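Local coordinates for probable mRNA-capping enzyme (PDB 2QY2), which caps viral mRNA as a trifunctional enzyme, this chain being its RNA triphosphatase domain, which removes the terminal phosphate from the RNA 5' end, at residues N186-I191 and E213-N218. Numbering follows the deposited sequence.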
ATOM      1  N   ASN A 186      -5.736  11.985 -12.019  1.00 22.58           N
ATOM      2  CA  ASN A 186      -6.415  10.759 -11.592  1.00 28.09           C
ATOM      3  C   ASN A 186      -5.536   9.578 -11.223  1.00 24.47           C
ATOM      4  O   ASN A 186      -6.059   8.541 -10.805  1.00 22.94           O
ATOM      5  CB  ASN A 186      -7.377  10.276 -12.680  1.00 30.61           C
ATOM      6  CG  ASN A 186      -8.287  11.361 -13.208  1.00 33.06           C
ATOM      7  OD1 ASN A 186      -8.381  11.560 -14.419  1.00 38.49           O
ATOM      8  ND2 ASN A 186      -8.962  12.063 -12.312  1.00 31.85           N
ATOM      9  N   SER A 187      -4.223   9.721 -11.374  1.00 23.60           N
ATOM     10  CA  SER A 187      -3.306   8.623 -11.102  1.00 26.83           C
ATOM     11  C   SER A 187      -2.052   8.994 -10.336  1.00 27.69           C
ATOM     12  O   SER A 187      -1.550  10.112 -10.450  1.00 22.75           O
ATOM     13  CB  SER A 187      -2.923   7.940 -12.412  1.00 27.00           C
ATOM     14  OG  SER A 187      -4.050   7.334 -13.003  1.00 36.47           O
ATOM     15  N   ARG A 188      -1.509   7.995  -9.639  1.00 26.07           N
ATOM     16  CA  ARG A 188      -0.318   8.142  -8.812  1.00 23.92           C
ATOM     17  C   ARG A 188       0.524   6.873  -8.863  1.00 23.99           C
ATOM     18  O   ARG A 188      -0.011   5.771  -8.790  1.00 26.95           O
ATOM     19  CB  ARG A 188      -0.751   8.401  -7.368  1.00 24.25           C
ATOM     20  CG  ARG A 188       0.238   9.152  -6.509  1.00 27.33           C
ATOM     21  CD  ARG A 188      -0.318   9.362  -5.107  1.00 25.78           C
ATOM     22  NE  ARG A 188      -0.366   8.100  -4.365  1.00 36.47           N
ATOM     23  CZ  ARG A 188      -1.471   7.548  -3.863  1.00 43.09           C
ATOM     24  NH1 ARG A 188      -2.648   8.152  -3.994  1.00 40.51           N
ATOM     25  NH2 ARG A 188      -1.415   6.335  -3.327  1.00 37.27           N
ATOM     26  N   ILE A 189       1.838   7.034  -9.008  1.00 22.40           N
ATOM     27  CA  ILE A 189       2.772   5.908  -9.029  1.00 20.37           C
ATOM     28  C   ILE A 189       3.424   5.874  -7.643  1.00 24.73           C
ATOM     29  O   ILE A 189       3.957   6.875  -7.187  1.00 23.07           O
ATOM     30  CB  ILE A 189       3.881   6.093 -10.122  1.00 24.31           C
ATOM     31  CG1 ILE A 189       3.266   6.073 -11.528  1.00 27.12           C
ATOM     32  CG2 ILE A 189       5.006   5.044  -9.974  1.00 26.07           C
ATOM     33  CD1 ILE A 189       2.754   4.732 -11.995  1.00 33.01           C
ATOM     34  N   ASP A 190       3.335   4.733  -6.969  1.00 23.83           N
ATOM     35  CA  ASP A 190       3.932   4.564  -5.649  1.00 22.46           C
ATOM     36  C   ASP A 190       5.034   3.542  -5.783  1.00 21.50           C
ATOM     37  O   ASP A 190       4.774   2.414  -6.205  1.00 24.20           O
ATOM     38  CB  ASP A 190       2.906   4.027  -4.635  1.00 22.44           C
ATOM     39  CG  ASP A 190       1.852   5.050  -4.235  1.00 32.10           C
ATOM     40  OD1 ASP A 190       2.020   6.269  -4.463  1.00 29.41           O
ATOM     41  OD2 ASP A 190       0.841   4.611  -3.655  1.00 34.79           O
ATOM     42  N   ILE A 191       6.258   3.937  -5.447  1.00 20.22           N
ATOM     43  CA  ILE A 191       7.400   3.028  -5.497  1.00 20.87           C
ATOM     44  C   ILE A 191       7.972   2.998  -4.078  1.00 24.21           C
ATOM     45  O   ILE A 191       8.314   4.041  -3.512  1.00 21.54           O
ATOM     46  CB  ILE A 191       8.419   3.428  -6.628  1.00 27.62           C
ATOM     47  CG1 ILE A 191       9.629   2.491  -6.672  1.00 28.76           C
ATOM     48  CG2 ILE A 191       8.853   4.849  -6.502  1.00 28.48           C
ATOM     49  CD1 ILE A 191       9.328   1.037  -7.074  1.00 27.39           C
ATOM     50  N   GLU A 213       3.212   0.283  -7.397  1.00 17.07           N
ATOM     51  CA  GLU A 213       1.781   0.334  -7.662  1.00 19.25           C
ATOM     52  C   GLU A 213       1.321   1.574  -8.404  1.00 22.10           C
ATOM     53  O   GLU A 213       1.921   2.649  -8.277  1.00 20.14           O
ATOM     54  CB  GLU A 213       0.947   0.337  -6.360  1.00 25.13           C
ATOM     55  CG  GLU A 213       1.172  -0.783  -5.347  1.00 38.63           C
ATOM     56  CD  GLU A 213       2.089  -0.374  -4.208  1.00 44.45           C
ATOM     57  OE1 GLU A 213       2.003   0.782  -3.739  1.00 44.81           O
ATOM     58  OE2 GLU A 213       2.896  -1.219  -3.776  1.00 45.72           O
ATOM     59  N   LEU A 214       0.264   1.403  -9.196  0.50 20.87           N
ATOM     60  CA  LEU A 214      -0.384   2.498  -9.904  0.50 24.42           C
ATOM     61  C   LEU A 214      -1.704   2.609  -9.130  0.50 23.86           C
ATOM     62  O   LEU A 214      -2.543   1.707  -9.183  0.50 27.03           O
ATOM     63  CB  LEU A 214      -0.614   2.160 -11.392  0.50 24.82           C
ATOM     64  CG  LEU A 214      -1.241   3.139 -12.416  0.50 32.12           C
ATOM     65  CD1 LEU A 214      -2.748   3.012 -12.449  0.50 38.75           C
ATOM     66  CD2 LEU A 214      -0.837   4.585 -12.178  0.50 25.50           C
ATOM     67  N   GLU A 215      -1.841   3.690  -8.368  0.50 24.64           N
ATOM     68  CA  GLU A 215      -3.024   3.934  -7.546  0.50 23.71           C
ATOM     69  C   GLU A 215      -3.883   5.026  -8.167  0.50 23.39           C
ATOM     70  O   GLU A 215      -3.369   6.074  -8.564  0.50 24.44           O
ATOM     71  CB  GLU A 215      -2.583   4.360  -6.136  0.50 29.96           C
ATOM     72  CG  GLU A 215      -3.699   4.463  -5.079  0.50 41.10           C
ATOM     73  CD  GLU A 215      -3.978   3.158  -4.340  0.50 44.48           C
ATOM     74  OE1 GLU A 215      -3.095   2.274  -4.290  0.50 52.52           O
ATOM     75  OE2 GLU A 215      -5.084   3.028  -3.778  0.50 47.57           O
ATOM     76  N   LEU A 216      -5.187   4.771  -8.248  1.00 21.41           N
ATOM     77  CA  LEU A 216      -6.126   5.737  -8.793  1.00 19.02           C
ATOM     78  C   LEU A 216      -6.587   6.703  -7.711  1.00 20.99           C
ATOM     79  O   LEU A 216      -6.662   6.340  -6.541  1.00 22.13           O
ATOM     80  CB  LEU A 216      -7.335   5.051  -9.422  1.00 21.91           C
ATOM     81  CG  LEU A 216      -7.136   4.260 -10.716  1.00 21.39           C
ATOM     82  CD1 LEU A 216      -8.516   3.996 -11.297  1.00 21.42           C
ATOM     83  CD2 LEU A 216      -6.284   5.022 -11.732  1.00 21.27           C
ATOM     84  N   ILE A 217      -6.768   7.958  -8.108  1.00 21.39           N
ATOM     85  CA  ILE A 217      -7.255   9.022  -7.229  1.00 26.60           C
ATOM     86  C   ILE A 217      -8.750   9.152  -7.576  1.00 28.32           C
ATOM     87  O   ILE A 217      -9.576   9.423  -6.706  1.00 24.59           O
ATOM     88  CB  ILE A 217      -6.484  10.359  -7.480  1.00 29.27           C
ATOM     89  CG1 ILE A 217      -4.977  10.152  -7.233  1.00 26.91           C
ATOM     90  CG2 ILE A 217      -7.019  11.496  -6.581  1.00 34.46           C
ATOM     91  CD1 ILE A 217      -4.079  11.273  -7.772  1.00 30.11           C
ATOM     92  N   ASN A 218      -9.072   8.979  -8.863  1.00 26.32           N
ATOM     93  CA  ASN A 218     -10.448   9.028  -9.376  1.00 28.39           C
ATOM     94  C   ASN A 218     -10.569   7.935 -10.431  1.00 25.77           C
ATOM     95  O   ASN A 218      -9.556   7.463 -10.958  1.00 26.10           O
ATOM     96  CB  ASN A 218     -10.770  10.376 -10.056  1.00 28.41           C
ATOM     97  CG  ASN A 218     -10.582  11.569  -9.135  1.00 33.30           C
ATOM     98  OD1 ASN A 218     -11.314  11.735  -8.163  1.00 35.62           O
ATOM     99  ND2 ASN A 218      -9.573  12.385  -9.422  1.00 31.62           N
TER
HETATM  100  O   HOH W   1      -5.600   7.463  -4.385  1.00 33.85           O
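R188 and E215 face each other as a hydrogen-bonded pair in an antiparallel beta hairpin. E215 N donates to R188 O (2.8 Å), and R188 N returns a more bent bond to E215 O. D190 and E213 form the next hydrogen-bonded pair. R188 CB lies 3.7 Å from E215 O. CG stands anti to the backbone N (chi1 -154°), and the bend at chi3 (71°) sets the guanidinium beside E215, with its NE edge toward D190. NE donates to D190 OD1, and NH2 donates to D190 OD2 at 2.9 Å. This side-on salt bridge lies nearly in the guanidinium plane and limits its rotation. E215 CB lies over one face of the group. R188 NH1 bonds weakly to a water that donates to L216 O. D190 OD2 and E213 OE1 are like charges 4.0 Å apart, and E38 and E40 bring more near E215. With helices on the other face, this charged face probably lines the tunnel. E213 and E215, with E38 and E40, match the paired Glu-x-Glu motifs that bind metal in tunnel-type triphosphatases. On the other face, I189 CD1 meets L214 CD2 at 3.6 Å, and S187 OG is hydrogen-bonded to E228 OE1 of helix 222-236. That helix packs against I189 and L214, and helix 18-33 against L216. Strand 170-184 flanks 187-191, while strand 37-46 pairs with 213-216 and closes the barrel.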